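Uridylate kinase (Archaeoglobus fulgidus, PDB 2IJ9) probably catalyses the reversible transfer of a phosphate group from ATP to UMP, yielding UDP and ADP in the pyrimidine pathway. Local coordinates at residues M1-L7 with A129-A135; P160-V164 with A185-E189. The protein carries 1 engineered substitution. One frame throughout, in Å; residues are numbered along the deposited sequence.

In the fold
Interaction 1 pairs two neighbouring parallel strands inside the central sheet, whereas interaction 2 joins two helices farther out in the same amino acid kinase fold. Their centres lie 16 Å apart and their nearest atoms about 4 Å, without touching. Helix 117-126 connects them: Val4, Ser6 and Phe132 pack on it from the sheet, and Ile187 meets it from helix 182-191. Ile180 is a second link, touched by Asn134, Leu163 and Ile188. Interaction 1 lies closer to the predicted nucleotide sites, the side chain of Ser6 being about 4 Å from that of Thr116 (UMP). In interaction 2 the Lys186 side chain is about 9 Å from that of His114 (UMP).

Interaction 1. Residues M1-L7 with A129-A135; sequences MKVVLSL and ADVFINA
Val3, Leu5, Val131 and Ile133 form the apolar centre of this parallel strand pair, which belongs to the central sheet of the amino acid kinase alpha/beta fold. Val3 CG1 meets Ile133 CD1 at 3.7 Å and Leu5 CD1 meets Ile133 CG2 at 3.9 Å; Ile133 is m,t and Leu5 t,p. Helix 202-209 covers this face. On the other face, beneath helix 117-126, Val4 (t) places CG1 3.8 Å from Phe132 CD1 and CG2 3.7 Å from Ala129 CB, and Ser6 CB abuts the ring edge.

The axes of the segments 2-7 and 131-135 approach to 4.7 Å, with 13° between their N-to-C directions, in extended conformation, in register from Val3-Val131 to Leu7-Ala135. The even residues of 2-7 supply the hydrogen bonds: Val131 N to Lys2 O (3.1 Å), Val4 N to Val131 O (2.9 Å), Ile133 N to Val4 O (2.7 Å) and Ser6 N to Ile133 O (2.8 Å). Ala135 N to Ser6 O (2.9 Å) is weak.

At the exposed end Asp130 (chi1 m) turns its carboxylate back on the chain start. Its OD1 makes a salt bridge to the amino group Met1 N at 3.2 Å, weak as a hydrogen bond, and accepts a firmer one from Lys2 N at 2.6 Å.

Interaction 2. Residues P160-V164 with A185-E189; sequences PQQLV and AKIIE
This is an antiparallel helix-helix contact, partly buried, between the start of helix 160-166 and the middle of helix 182-191, toward the periphery of the domain. The segment axes approach to 8.8 Å with 166° between their N-to-C directions, and 355 Å² is buried. Both segments are regular alpha-helix, with one i to i-4 hydrogen bond inside each: Val164 N to Pro160 O and Glu189 N to Ala185 O, both 2.8 Å. The backbones come closest at two places, Pro160 CA to Glu189 CA at 4.8 Å and Val164 CA to Ala185 CA at 5.5 Å, so one helical turn faces one turn.

On the inner side Leu163 packs against the small side chain of Ala185: in the t,p rotamer it sets CD2 3.6 Å from Ala185 CB and 4.0 Å from Ile188 CD1, while Val164 CG2 lies 4.3 Å from Ala185 CB. Leu163 and Ile188 also reach Ile180, and Pro160 and Leu163 rest on Ile218 of strand 216-218, so the inner side merges with the core.

Toward solvent, Glu189 extends (chi1 and chi2 both t) across the interface, covering much of the seam. Its CG is 3.6 Å from Pro160 CB, its OE1 3.3 Å from Val164 CG2, and its OE2 3.2 Å from Gln161 NE2. Farther round helix 182-191, Ile187 packs against Ala121 and Leu122 of helix 117-126. The three helices thus lie in a row, consistent with one outer layer of the alpha/beta/alpha sandwich of the amino acid kinase fold.

Interaction 1. Residues M1-L7 with A129-A135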
ATOM      1  N   MET B   1     -13.404 -30.699  11.972  1.00 98.05           N
ATOM      2  CA  MET B   1     -11.996 -31.126  12.258  1.00113.31           C
ATOM      3  C   MET B   1     -11.060 -30.976  11.031  1.00105.90           C
ATOM      4  O   MET B   1      -9.900 -30.571  11.168  1.00114.48           O
ATOM      5  CB  MET B   1     -11.968 -32.557  12.814  1.00103.36           C
ATOM      6  CG  MET B   1     -10.653 -32.962  13.453  1.00116.21           C
ATOM      7  SD  MET B   1     -10.096 -34.564  12.849  1.00152.04           S
ATOM      8  CE  MET B   1      -9.457 -34.168  11.216  1.00132.88           C
ATOM      9  N   LYS B   2     -11.546 -31.314   9.840  1.00 95.32           N
ATOM     10  CA  LYS B   2     -10.848 -30.927   8.617  1.00 88.99           C
ATOM     11  C   LYS B   2     -11.444 -29.613   8.141  1.00 95.07           C
ATOM     12  O   LYS B   2     -12.538 -29.584   7.564  1.00 99.37           O
ATOM     13  CB  LYS B   2     -10.984 -31.986   7.528  1.00 85.94           C
ATOM     14  CG  LYS B   2      -9.780 -32.887   7.357  1.00 86.36           C
ATOM     15  CD  LYS B   2     -10.114 -33.970   6.345  1.00104.00           C
ATOM     16  CE  LYS B   2      -8.879 -34.709   5.886  1.00102.03           C
ATOM     17  NZ  LYS B   2      -9.240 -35.760   4.908  1.00116.55           N
ATOM     18  N   VAL B   3     -10.729 -28.523   8.391  1.00 91.38           N
ATOM     19  CA  VAL B   3     -11.223 -27.203   8.015  1.00 79.75           C
ATOM     20  C   VAL B   3     -10.557 -26.681   6.758  1.00 74.37           C
ATOM     21  O   VAL B   3      -9.313 -26.669   6.663  1.00 81.17           O
ATOM     22  CB  VAL B   3     -10.946 -26.170   9.112  1.00 81.78           C
ATOM     23  CG1 VAL B   3     -11.647 -24.857   8.783  1.00 81.02           C
ATOM     24  CG2 VAL B   3     -11.384 -26.697  10.462  1.00 83.10           C
ATOM     25  N   VAL B   4     -11.381 -26.256   5.801  1.00 58.70           N
ATOM     26  CA  VAL B   4     -10.899 -25.385   4.729  1.00 66.49           C
ATOM     27  C   VAL B   4     -11.333 -23.962   5.062  1.00 78.62           C
ATOM     28  O   VAL B   4     -12.531 -23.684   5.187  1.00 91.71           O
ATOM     29  CB  VAL B   4     -11.455 -25.778   3.328  1.00 66.93           C
ATOM     30  CG1 VAL B   4     -10.992 -24.789   2.233  1.00 49.69           C
ATOM     31  CG2 VAL B   4     -11.037 -27.178   2.968  1.00 58.45           C
ATOM     32  N   LEU B   5     -10.359 -23.071   5.224  1.00 73.18           N
ATOM     33  CA  LEU B   5     -10.632 -21.655   5.437  1.00 62.19           C
ATOM     34  C   LEU B   5     -10.320 -20.875   4.176  1.00 60.70           C
ATOM     35  O   LEU B   5      -9.289 -21.095   3.528  1.00 70.26           O
ATOM     36  CB  LEU B   5      -9.788 -21.116   6.592  1.00 45.53           C
ATOM     37  CG  LEU B   5      -9.888 -19.625   6.896  1.00 70.33           C
ATOM     38  CD1 LEU B   5     -11.325 -19.278   7.188  1.00 70.17           C
ATOM     39  CD2 LEU B   5      -8.964 -19.247   8.061  1.00 59.42           C
ATOM     40  N   SER B   6     -11.199 -19.948   3.838  1.00 62.09           N
ATOM     41  CA  SER B   6     -10.962 -19.109   2.675  1.00 78.71           C
ATOM     42  C   SER B   6     -10.784 -17.648   3.092  1.00 86.15           C
ATOM     43  O   SER B   6     -11.702 -17.030   3.622  1.00101.69           O
ATOM     44  CB  SER B   6     -12.116 -19.252   1.675  1.00 74.17           C
ATOM     45  OG  SER B   6     -11.679 -19.054   0.340  1.00 76.05           O
ATOM     46  N   LEU B   7      -9.593 -17.106   2.861  1.00 69.87           N
ATOM     47  CA  LEU B   7      -9.344 -15.697   3.070  1.00 56.11           C
ATOM     48  C   LEU B   7      -9.254 -14.997   1.723  1.00 67.39           C
ATOM     49  O   LEU B   7      -8.295 -15.190   0.987  1.00 76.54           O
ATOM     50  CB  LEU B   7      -8.051 -15.511   3.845  1.00 58.09           C
ATOM     51  CG  LEU B   7      -8.022 -16.166   5.216  1.00 48.99           C
ATOM     52  CD1 LEU B   7      -6.593 -16.356   5.630  1.00 61.37           C
ATOM     53  CD2 LEU B   7      -8.754 -15.283   6.214  1.00 76.57           C
ATOM     54  N   ALA B 129     -13.559 -32.427   3.167  1.00 83.95           N
ATOM     55  CA  ALA B 129     -13.392 -31.560   4.331  1.00 92.27           C
ATOM     56  C   ALA B 129     -14.624 -31.629   5.210  1.00 92.33           C
ATOM     57  O   ALA B 129     -15.731 -31.843   4.708  1.00 91.43           O
ATOM     58  CB  ALA B 129     -13.116 -30.141   3.910  1.00 88.82           C
ATOM     59  N   ASP B 130     -14.416 -31.462   6.517  1.00 86.99           N
ATOM     60  CA  ASP B 130     -15.502 -31.453   7.499  1.00 82.47           C
ATOM     61  C   ASP B 130     -16.289 -30.153   7.451  1.00 89.84           C
ATOM     62  O   ASP B 130     -17.509 -30.151   7.640  1.00 95.94           O
ATOM     63  CB  ASP B 130     -14.950 -31.652   8.909  1.00 85.91           C
ATOM     64  CG  ASP B 130     -14.359 -33.024   9.109  1.00 88.90           C
ATOM     65  OD1 ASP B 130     -13.372 -33.137   9.859  1.00128.19           O
ATOM     66  OD2 ASP B 130     -14.876 -33.993   8.514  1.00124.82           O
ATOM     67  N   VAL B 131     -15.584 -29.053   7.195  1.00 85.99           N
ATOM     68  CA  VAL B 131     -16.205 -27.736   7.179  1.00 81.38           C
ATOM     69  C   VAL B 131     -15.444 -26.762   6.281  1.00 84.32           C
ATOM     70  O   VAL B 131     -14.214 -26.610   6.387  1.00 84.33           O
ATOM     71  CB  VAL B 131     -16.412 -27.169   8.641  1.00 82.61           C
ATOM     72  CG1 VAL B 131     -15.080 -27.065   9.415  1.00 82.85           C
ATOM     73  CG2 VAL B 131     -17.172 -25.851   8.632  1.00 64.38           C
ATOM     74  N   PHE B 132     -16.194 -26.129   5.379  1.00 82.38           N
ATOM     75  CA  PHE B 132     -15.672 -25.060   4.537  1.00 81.84           C
ATOM     76  C   PHE B 132     -16.064 -23.682   5.076  1.00 85.57           C
ATOM     77  O   PHE B 132     -17.207 -23.264   4.941  1.00 97.67           O
ATOM     78  CB  PHE B 132     -16.179 -25.226   3.107  1.00 61.95           C
ATOM     79  CG  PHE B 132     -15.752 -24.126   2.170  1.00 77.38           C
ATOM     80  CD1 PHE B 132     -14.570 -23.414   2.378  1.00 56.31           C
ATOM     81  CD2 PHE B 132     -16.521 -23.832   1.050  1.00 80.00           C
ATOM     82  CE1 PHE B 132     -14.191 -22.406   1.510  1.00108.51           C
ATOM     83  CE2 PHE B 132     -16.137 -22.833   0.166  1.00 99.93           C
ATOM     84  CZ  PHE B 132     -14.969 -22.122   0.393  1.00 84.53           C
ATOM     85  N   ILE B 133     -15.097 -22.976   5.655  1.00 82.54           N
ATOM     86  CA  ILE B 133     -15.326 -21.647   6.204  1.00 68.19           C
ATOM     87  C   ILE B 133     -14.855 -20.553   5.235  1.00 68.28           C
ATOM     88  O   ILE B 133     -13.653 -20.347   5.019  1.00 70.05           O
ATOM     89  CB  ILE B 133     -14.642 -21.499   7.569  1.00 73.00           C
ATOM     90  CG1 ILE B 133     -15.084 -22.637   8.488  1.00 70.05           C
ATOM     91  CG2 ILE B 133     -14.957 -20.139   8.184  1.00 67.08           C
ATOM     92  CD1 ILE B 133     -14.441 -22.603   9.843  1.00 85.03           C
ATOM     93  N   ASN B 134     -15.821 -19.858   4.647  1.00 62.85           N
ATOM     94  CA  ASN B 134     -15.542 -18.826   3.655  1.00 71.16           C
ATOM     95  C   ASN B 134     -15.522 -17.403   4.268  1.00 75.80           C
ATOM     96  O   ASN B 134     -16.548 -16.709   4.304  1.00 84.49           O
ATOM     97  CB  ASN B 134     -16.546 -18.931   2.497  1.00 50.01           C
ATOM     98  CG  ASN B 134     -16.213 -18.010   1.361  1.00 91.85           C
ATOM     99  OD1 ASN B 134     -15.040 -17.721   1.095  1.00122.57           O
ATOM    100  ND2 ASN B 134     -17.243 -17.537   0.674  1.00109.32           N
ATOM    101  N   ALA B 135     -14.350 -16.982   4.748  1.00 73.33           N
ATOM    102  CA  ALA B 135     -14.202 -15.704   5.439  1.00 62.64           C
ATOM    103  C   ALA B 135     -14.125 -14.532   4.472  1.00 74.85           C
ATOM    104  O   ALA B 135     -13.054 -14.226   3.941  1.00 87.48           O
ATOM    105  CB  ALA B 135     -12.979 -15.729   6.308  1.00 53.34           C
TER

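Interaction 2. Residues P160-V164 with A185-E189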
ATOM      1  N   PRO B 160     -27.806 -25.832   0.299  1.00100.34           N
ATOM      2  CA  PRO B 160     -27.050 -25.758  -0.949  1.00 97.25           C
ATOM      3  C   PRO B 160     -27.895 -25.265  -2.134  1.00102.71           C
ATOM      4  O   PRO B 160     -27.545 -24.256  -2.760  1.00101.96           O
ATOM      5  CB  PRO B 160     -26.615 -27.215  -1.184  1.00 85.96           C
ATOM      6  CG  PRO B 160     -26.872 -27.955   0.104  1.00 97.44           C
ATOM      7  CD  PRO B 160     -27.390 -26.983   1.119  1.00102.74           C
ATOM      8  N   GLN B 161     -29.001 -25.959  -2.414  1.00107.02           N
ATOM      9  CA  GLN B 161     -29.882 -25.629  -3.544  1.00113.18           C
ATOM     10  C   GLN B 161     -30.366 -24.186  -3.473  1.00114.65           C
ATOM     11  O   GLN B 161     -30.387 -23.476  -4.488  1.00116.63           O
ATOM     12  CB  GLN B 161     -31.091 -26.570  -3.603  1.00113.43           C
ATOM     13  CG  GLN B 161     -30.789 -27.989  -4.068  1.00130.71           C
ATOM     14  CD  GLN B 161     -30.245 -28.880  -2.959  1.00146.69           C
ATOM     15  OE1 GLN B 161     -30.242 -28.507  -1.783  1.00132.20           O
ATOM     16  NE2 GLN B 161     -29.778 -30.066  -3.333  1.00143.26           N
ATOM     17  N   GLN B 162     -30.749 -23.765  -2.269  1.00110.61           N
ATOM     18  CA  GLN B 162     -31.158 -22.392  -2.022  1.00112.63           C
ATOM     19  C   GLN B 162     -30.039 -21.425  -2.418  1.00111.18           C
ATOM     20  O   GLN B 162     -30.261 -20.499  -3.219  1.00101.24           O
ATOM     21  CB  GLN B 162     -31.521 -22.198  -0.549  1.00114.58           C
ATOM     22  CG  GLN B 162     -32.766 -22.937  -0.073  1.00101.11           C
ATOM     23  CD  GLN B 162     -33.060 -22.659   1.394  1.00116.13           C
ATOM     24  OE1 GLN B 162     -32.691 -23.433   2.277  1.00131.77           O
ATOM     25  NE2 GLN B 162     -33.709 -21.530   1.662  1.00112.44           N
ATOM     26  N   LEU B 163     -28.846 -21.665  -1.864  1.00109.20           N
ATOM     27  CA  LEU B 163     -27.660 -20.852  -2.146  1.00101.56           C
ATOM     28  C   LEU B 163     -27.380 -20.779  -3.635  1.00 98.19           C
ATOM     29  O   LEU B 163     -27.082 -19.706  -4.159  1.00 90.74           O
ATOM     30  CB  LEU B 163     -26.422 -21.389  -1.420  1.00 94.24           C
ATOM     31  CG  LEU B 163     -25.094 -20.776  -1.888  1.00102.45           C
ATOM     32  CD1 LEU B 163     -24.972 -19.289  -1.499  1.00 87.54           C
ATOM     33  CD2 LEU B 163     -23.894 -21.592  -1.403  1.00102.68           C
ATOM     34  N   VAL B 164     -27.478 -21.918  -4.313  1.00 88.29           N
ATOM     35  CA  VAL B 164     -27.291 -21.930  -5.751  1.00100.50           C
ATOM     36  C   VAL B 164     -28.244 -20.924  -6.408  1.00104.09           C
ATOM     37  O   VAL B 164     -27.795 -19.990  -7.085  1.00 96.11           O
ATOM     38  CB  VAL B 164     -27.427 -23.352  -6.352  1.00110.15           C
ATOM     39  CG1 VAL B 164     -27.317 -23.309  -7.885  1.00 97.88           C
ATOM     40  CG2 VAL B 164     -26.354 -24.279  -5.767  1.00102.36           C
ATOM     41  N   ALA B 185     -20.652 -22.338  -5.173  1.00111.57           N
ATOM     42  CA  ALA B 185     -21.945 -22.811  -4.657  1.00107.23           C
ATOM     43  C   ALA B 185     -22.356 -24.153  -5.252  1.00101.32           C
ATOM     44  O   ALA B 185     -22.714 -25.075  -4.518  1.00 96.09           O
ATOM     45  CB  ALA B 185     -23.029 -21.766  -4.915  1.00102.11           C
ATOM     46  N   LYS B 186     -22.308 -24.247  -6.582  1.00 96.68           N
ATOM     47  CA  LYS B 186     -22.522 -25.509  -7.292  1.00 98.67           C
ATOM     48  C   LYS B 186     -21.629 -26.605  -6.717  1.00 96.53           C
ATOM     49  O   LYS B 186     -22.114 -27.692  -6.387  1.00 94.35           O
ATOM     50  CB  LYS B 186     -22.249 -25.340  -8.789  1.00 90.94           C
ATOM     51  CG  LYS B 186     -23.338 -24.586  -9.538  1.00 97.83           C
ATOM     52  CD  LYS B 186     -22.794 -23.840 -10.754  1.00120.76           C
ATOM     53  CE  LYS B 186     -22.399 -24.775 -11.895  1.00139.68           C
ATOM     54  NZ  LYS B 186     -23.546 -25.555 -12.437  1.00126.68           N
ATOM     55  N   ILE B 187     -20.333 -26.300  -6.583  1.00 91.49           N
ATOM     56  CA  ILE B 187     -19.373 -27.213  -5.972  1.00 81.63           C
ATOM     57  C   ILE B 187     -19.768 -27.556  -4.533  1.00 81.21           C
ATOM     58  O   ILE B 187     -19.714 -28.727  -4.145  1.00 72.84           O
ATOM     59  CB  ILE B 187     -17.924 -26.684  -6.053  1.00 79.01           C
ATOM     60  CG1 ILE B 187     -17.484 -26.590  -7.518  1.00 96.47           C
ATOM     61  CG2 ILE B 187     -16.961 -27.619  -5.308  1.00 72.89           C
ATOM     62  CD1 ILE B 187     -16.349 -25.593  -7.788  1.00101.43           C
ATOM     63  N   ILE B 188     -20.207 -26.563  -3.761  1.00 83.25           N
ATOM     64  CA  ILE B 188     -20.669 -26.831  -2.392  1.00 91.84           C
ATOM     65  C   ILE B 188     -21.871 -27.780  -2.363  1.00101.05           C
ATOM     66  O   ILE B 188     -21.980 -28.634  -1.461  1.00 92.45           O
ATOM     67  CB  ILE B 188     -21.049 -25.556  -1.637  1.00 84.50           C
ATOM     68  CG1 ILE B 188     -19.885 -24.579  -1.627  1.00 79.94           C
ATOM     69  CG2 ILE B 188     -21.443 -25.901  -0.210  1.00 66.61           C
ATOM     70  CD1 ILE B 188     -20.277 -23.173  -1.257  1.00111.68           C
ATOM     71  N   GLU B 189     -22.760 -27.626  -3.347  1.00100.39           N
ATOM     72  CA  GLU B 189     -23.948 -28.473  -3.457  1.00110.53           C
ATOM     73  C   GLU B 189     -23.573 -29.918  -3.744  1.00107.11           C
ATOM     74  O   GLU B 189     -24.065 -30.828  -3.077  1.00106.61           O
ATOM     75  CB  GLU B 189     -24.926 -27.959  -4.520  1.00110.70           C
ATOM     76  CG  GLU B 189     -26.263 -28.693  -4.500  1.00114.69           C
ATOM     77  CD  GLU B 189     -27.145 -28.380  -5.691  1.00121.78           C
ATOM     78  OE1 GLU B 189     -26.837 -27.432  -6.437  1.00147.45           O
ATOM     79  OE2 GLU B 189     -28.157 -29.086  -5.882  1.00132.88           O
TER